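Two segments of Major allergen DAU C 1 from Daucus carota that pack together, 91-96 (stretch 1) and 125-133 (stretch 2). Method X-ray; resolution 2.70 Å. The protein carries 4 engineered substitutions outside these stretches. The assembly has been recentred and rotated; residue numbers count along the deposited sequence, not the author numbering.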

ATOM      1  N   LEU A  91      13.694   4.313 -30.861  1.00 26.65           N
ATOM      2  CA  LEU A  91      12.693   3.423 -31.460  1.00 26.47           C
ATOM      3  C   LEU A  91      13.292   2.100 -31.938  1.00 26.81           C
ATOM      4  O   LEU A  91      12.591   1.268 -32.518  1.00 26.49           O
ATOM      5  CB  LEU A  91      12.000   4.113 -32.627  1.00 26.22           C
ATOM      6  CG  LEU A  91      11.260   5.414 -32.308  1.00 25.40           C
ATOM      7  CD1 LEU A  91      10.622   5.896 -33.584  1.00 24.34           C
ATOM      8  CD2 LEU A  91      10.227   5.270 -31.207  1.00 23.21           C
ATOM      9  N   LEU A  92      14.583   1.902 -31.690  1.00 27.33           N
ATOM     10  CA  LEU A  92      15.278   0.703 -32.139  1.00 28.04           C
ATOM     11  C   LEU A  92      14.971   0.538 -33.632  1.00 28.53           C
ATOM     12  O   LEU A  92      14.812   1.535 -34.365  1.00 29.32           O
ATOM     13  CB  LEU A  92      14.853  -0.514 -31.304  1.00 28.17           C
ATOM     14  CG  LEU A  92      14.743  -0.266 -29.782  1.00 28.79           C
ATOM     15  CD1 LEU A  92      14.125  -1.462 -29.060  1.00 28.43           C
ATOM     16  CD2 LEU A  92      16.096   0.110 -29.156  1.00 28.10           C
ATOM     17  N   GLY A  93      14.858  -0.677 -34.128  1.00 28.46           N
ATOM     18  CA  GLY A  93      14.583  -0.791 -35.560  1.00 28.40           C
ATOM     19  C   GLY A  93      13.114  -0.730 -35.950  1.00 28.08           C
ATOM     20  O   GLY A  93      12.790  -0.598 -37.116  1.00 28.24           O
ATOM     21  N   PHE A  94      12.217  -0.838 -34.983  1.00 27.87           N
ATOM     22  CA  PHE A  94      10.884  -1.376 -35.266  1.00 27.48           C
ATOM     23  C   PHE A  94       9.712  -0.778 -34.518  1.00 27.30           C
ATOM     24  O   PHE A  94       8.577  -1.180 -34.797  1.00 27.74           O
ATOM     25  CB  PHE A  94      10.892  -2.890 -34.971  1.00 27.66           C
ATOM     26  CG  PHE A  94      11.181  -3.246 -33.527  1.00 27.16           C
ATOM     27  CD1 PHE A  94      10.149  -3.446 -32.630  1.00 26.46           C
ATOM     28  CD2 PHE A  94      12.495  -3.375 -33.074  1.00 27.94           C
ATOM     29  CE1 PHE A  94      10.402  -3.780 -31.314  1.00 26.57           C
ATOM     30  CE2 PHE A  94      12.765  -3.698 -31.737  1.00 27.95           C
ATOM     31  CZ  PHE A  94      11.713  -3.907 -30.860  1.00 27.18           C
ATOM     32  N   ILE A  95       9.957   0.105 -33.543  1.00 26.89           N
ATOM     33  CA  ILE A  95       8.865   0.771 -32.818  1.00 26.53           C
ATOM     34  C   ILE A  95       8.385   1.936 -33.669  1.00 26.65           C
ATOM     35  O   ILE A  95       9.181   2.799 -34.035  1.00 26.62           O
ATOM     36  CB  ILE A  95       9.302   1.319 -31.444  1.00 26.39           C
ATOM     37  CG1 ILE A  95       9.845   0.194 -30.548  1.00 25.95           C
ATOM     38  CG2 ILE A  95       8.122   1.991 -30.777  1.00 25.68           C
ATOM     39  CD1 ILE A  95      10.466   0.666 -29.213  1.00 24.83           C
ATOM     40  N   GLU A  96       7.103   1.953 -34.019  1.00 26.75           N
ATOM     41  CA  GLU A  96       6.563   3.045 -34.825  1.00 27.01           C
ATOM     42  C   GLU A  96       6.454   4.319 -33.993  1.00 26.65           C
ATOM     43  O   GLU A  96       6.863   5.401 -34.445  1.00 26.87           O
ATOM     44  CB  GLU A  96       5.198   2.683 -35.389  1.00 27.52           C
ATOM     45  CG  GLU A  96       5.229   1.526 -36.398  1.00 29.36           C
ATOM     46  CD  GLU A  96       3.831   0.976 -36.739  1.00 32.42           C
ATOM     47  OE1 GLU A  96       2.876   1.165 -35.935  1.00 33.56           O
ATOM     48  OE2 GLU A  96       3.694   0.341 -37.819  1.00 34.58           O
ATOM     49  N   ASP A 125       3.722  -8.260 -34.877  1.00 27.35           N
ATOM     50  CA  ASP A 125       3.685  -8.770 -33.490  1.00 27.49           C
ATOM     51  C   ASP A 125       4.957  -8.486 -32.699  1.00 26.88           C
ATOM     52  O   ASP A 125       5.200  -9.122 -31.674  1.00 27.16           O
ATOM     53  CB  ASP A 125       3.449 -10.293 -33.472  1.00 27.77           C
ATOM     54  CG  ASP A 125       2.056 -10.678 -33.883  1.00 29.09           C
ATOM     55  OD1 ASP A 125       1.156  -9.802 -33.894  1.00 31.28           O
ATOM     56  OD2 ASP A 125       1.871 -11.873 -34.202  1.00 30.70           O
ATOM     57  N   ALA A 126       5.773  -7.548 -33.163  1.00 26.05           N
ATOM     58  CA  ALA A 126       7.069  -7.302 -32.539  1.00 25.27           C
ATOM     59  C   ALA A 126       6.897  -6.799 -31.102  1.00 24.40           C
ATOM     60  O   ALA A 126       6.115  -5.900 -30.833  1.00 24.22           O
ATOM     61  CB  ALA A 126       7.878  -6.326 -33.376  1.00 24.99           C
ATOM     62  N   VAL A 127       7.625  -7.409 -30.183  1.00 23.89           N
ATOM     63  CA  VAL A 127       7.553  -7.053 -28.767  1.00 23.45           C
ATOM     64  C   VAL A 127       8.797  -6.257 -28.343  1.00 23.02           C
ATOM     65  O   VAL A 127       9.912  -6.599 -28.715  1.00 22.65           O
ATOM     66  CB  VAL A 127       7.394  -8.312 -27.892  1.00 23.28           C
ATOM     67  CG1 VAL A 127       7.507  -7.944 -26.432  1.00 22.88           C
ATOM     68  CG2 VAL A 127       6.045  -8.989 -28.198  1.00 22.54           C
ATOM     69  N   VAL A 128       8.586  -5.193 -27.571  1.00 22.88           N
ATOM     70  CA  VAL A 128       9.678  -4.435 -26.971  1.00 22.89           C
ATOM     71  C   VAL A 128      10.197  -5.183 -25.742  1.00 22.86           C
ATOM     72  O   VAL A 128       9.434  -5.420 -24.817  1.00 22.81           O
ATOM     73  CB  VAL A 128       9.223  -3.053 -26.514  1.00 23.14           C
ATOM     74  CG1 VAL A 128      10.408  -2.276 -25.964  1.00 21.82           C
ATOM     75  CG2 VAL A 128       8.537  -2.296 -27.661  1.00 22.91           C
ATOM     76  N   PRO A 129      11.488  -5.562 -25.727  1.00 23.04           N
ATOM     77  CA  PRO A 129      12.004  -6.375 -24.622  1.00 23.29           C
ATOM     78  C   PRO A 129      12.010  -5.677 -23.263  1.00 23.79           C
ATOM     79  O   PRO A 129      12.178  -4.458 -23.187  1.00 23.31           O
ATOM     80  CB  PRO A 129      13.443  -6.672 -25.048  1.00 23.13           C
ATOM     81  CG  PRO A 129      13.461  -6.468 -26.497  1.00 23.06           C
ATOM     82  CD  PRO A 129      12.507  -5.376 -26.772  1.00 22.90           C
ATOM     83  N   GLU A 130      11.865  -6.473 -22.208  1.00 24.66           N
ATOM     84  CA  GLU A 130      11.814  -5.971 -20.840  1.00 25.58           C
ATOM     85  C   GLU A 130      13.065  -5.143 -20.485  1.00 25.43           C
ATOM     86  O   GLU A 130      12.959  -4.133 -19.787  1.00 25.43           O
ATOM     87  CB  GLU A 130      11.579  -7.135 -19.858  1.00 26.11           C
ATOM     88  CG  GLU A 130      11.062  -6.749 -18.459  1.00 29.89           C
ATOM     89  CD  GLU A 130       9.744  -5.927 -18.466  1.00 35.01           C
ATOM     90  OE1 GLU A 130       8.923  -6.076 -19.409  1.00 37.02           O
ATOM     91  OE2 GLU A 130       9.529  -5.133 -17.505  1.00 38.20           O
ATOM     92  N   GLU A 131      14.241  -5.525 -20.987  1.00 25.45           N
ATOM     93  CA  GLU A 131      15.477  -4.777 -20.645  1.00 25.59           C
ATOM     94  C   GLU A 131      15.412  -3.321 -21.128  1.00 24.85           C
ATOM     95  O   GLU A 131      15.876  -2.427 -20.455  1.00 24.90           O
ATOM     96  CB  GLU A 131      16.770  -5.492 -21.118  1.00 25.80           C
ATOM     97  CG  GLU A 131      17.158  -5.300 -22.613  1.00 28.43           C
ATOM     98  CD  GLU A 131      18.653  -5.573 -22.937  1.00 30.73           C
ATOM     99  OE1 GLU A 131      19.539  -4.900 -22.348  1.00 32.69           O
ATOM    100  OE2 GLU A 131      18.941  -6.423 -23.824  1.00 30.90           O
ATOM    101  N   ASN A 132      14.826  -3.076 -22.284  1.00 24.39           N
ATOM    102  CA  ASN A 132      14.743  -1.706 -22.808  1.00 24.14           C
ATOM    103  C   ASN A 132      13.753  -0.862 -22.024  1.00 24.22           C
ATOM    104  O   ASN A 132      13.940   0.348 -21.889  1.00 24.18           O
ATOM    105  CB  ASN A 132      14.338  -1.703 -24.280  1.00 23.92           C
ATOM    106  CG  ASN A 132      15.301  -2.452 -25.141  1.00 23.60           C
ATOM    107  OD1 ASN A 132      15.260  -3.674 -25.212  1.00 24.11           O
ATOM    108  ND2 ASN A 132      16.186  -1.734 -25.795  1.00 23.52           N
ATOM    109  N   ILE A 133      12.688  -1.496 -21.531  1.00 24.23           N
ATOM    110  CA  ILE A 133      11.689  -0.809 -20.728  1.00 24.28           C
ATOM    111  C   ILE A 133      12.274  -0.439 -19.350  1.00 24.27           C
ATOM    112  O   ILE A 133      12.083   0.678 -18.855  1.00 24.09           O
ATOM    113  CB  ILE A 133      10.404  -1.659 -20.592  1.00 24.30           C
ATOM    114  CG1 ILE A 133       9.750  -1.846 -21.969  1.00 24.28           C
ATOM    115  CG2 ILE A 133       9.405  -0.999 -19.642  1.00 23.79           C
ATOM    116  CD1 ILE A 133       8.699  -2.978 -22.029  1.00 23.69           C
TER

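The rule this contact follows is simple: one aromatic ring is laid along an extended segment, and smaller side chains finish the fit at its flanks. No hydrogen bond crosses between the stretches, so shape carries the contact, over a modest 256 Å² of buried surface summed over both sides.

Phe94 is the principal bump. Its CA-to-CB bond points toward the other stretch, and with chi1 in the p well and chi2 at 94° the ring runs beside residues 126 to 129. The partners follow the ring in sequence order. Near its start, CD1 of Phe94 lies 3.7 Å from CB of Ala126, whose CA-to-CB bond points toward the ring's stretch. Farther along, CE1 of Phe94 sits 3.9 Å from the backbone O of Val127; the CA-to-CB bond of Val127 points away, and its nearest side-chain atom, CB, is 6.4 Å from CE1 of Phe94, so the main chain meets the ring. At the tip, CZ of Phe94 reaches CD of Pro129 at 4.4 Å, a looser touch made at the ring edge.

Val128, itself buried, touches both the ring and the buried Ile95. Its CG2, 4.4 Å from CE1 of Phe94 and 3.9 Å from CD1 of Ile95, fits against the niche between those two atoms, themselves 4.9 Å apart. Ile95 starts sideways, but its m,t rotamer carries CD1 nearer to the other stretch.

Leu92 adds a separate bump, its CD2 resting 3.8 Å from ND2 of Asn132, a van der Waals contact between a methyl and an amide. Asn132 lies in the helix that begins just after Pro129, its N-cap residue.

The turn bearing these side chains is tied locally: O of Leu91 accepts hydrogen bonds from N of Phe94 at 3.3 Å and N of Ile95 at 3.1 Å. Gly93 makes no contact with the other stretch.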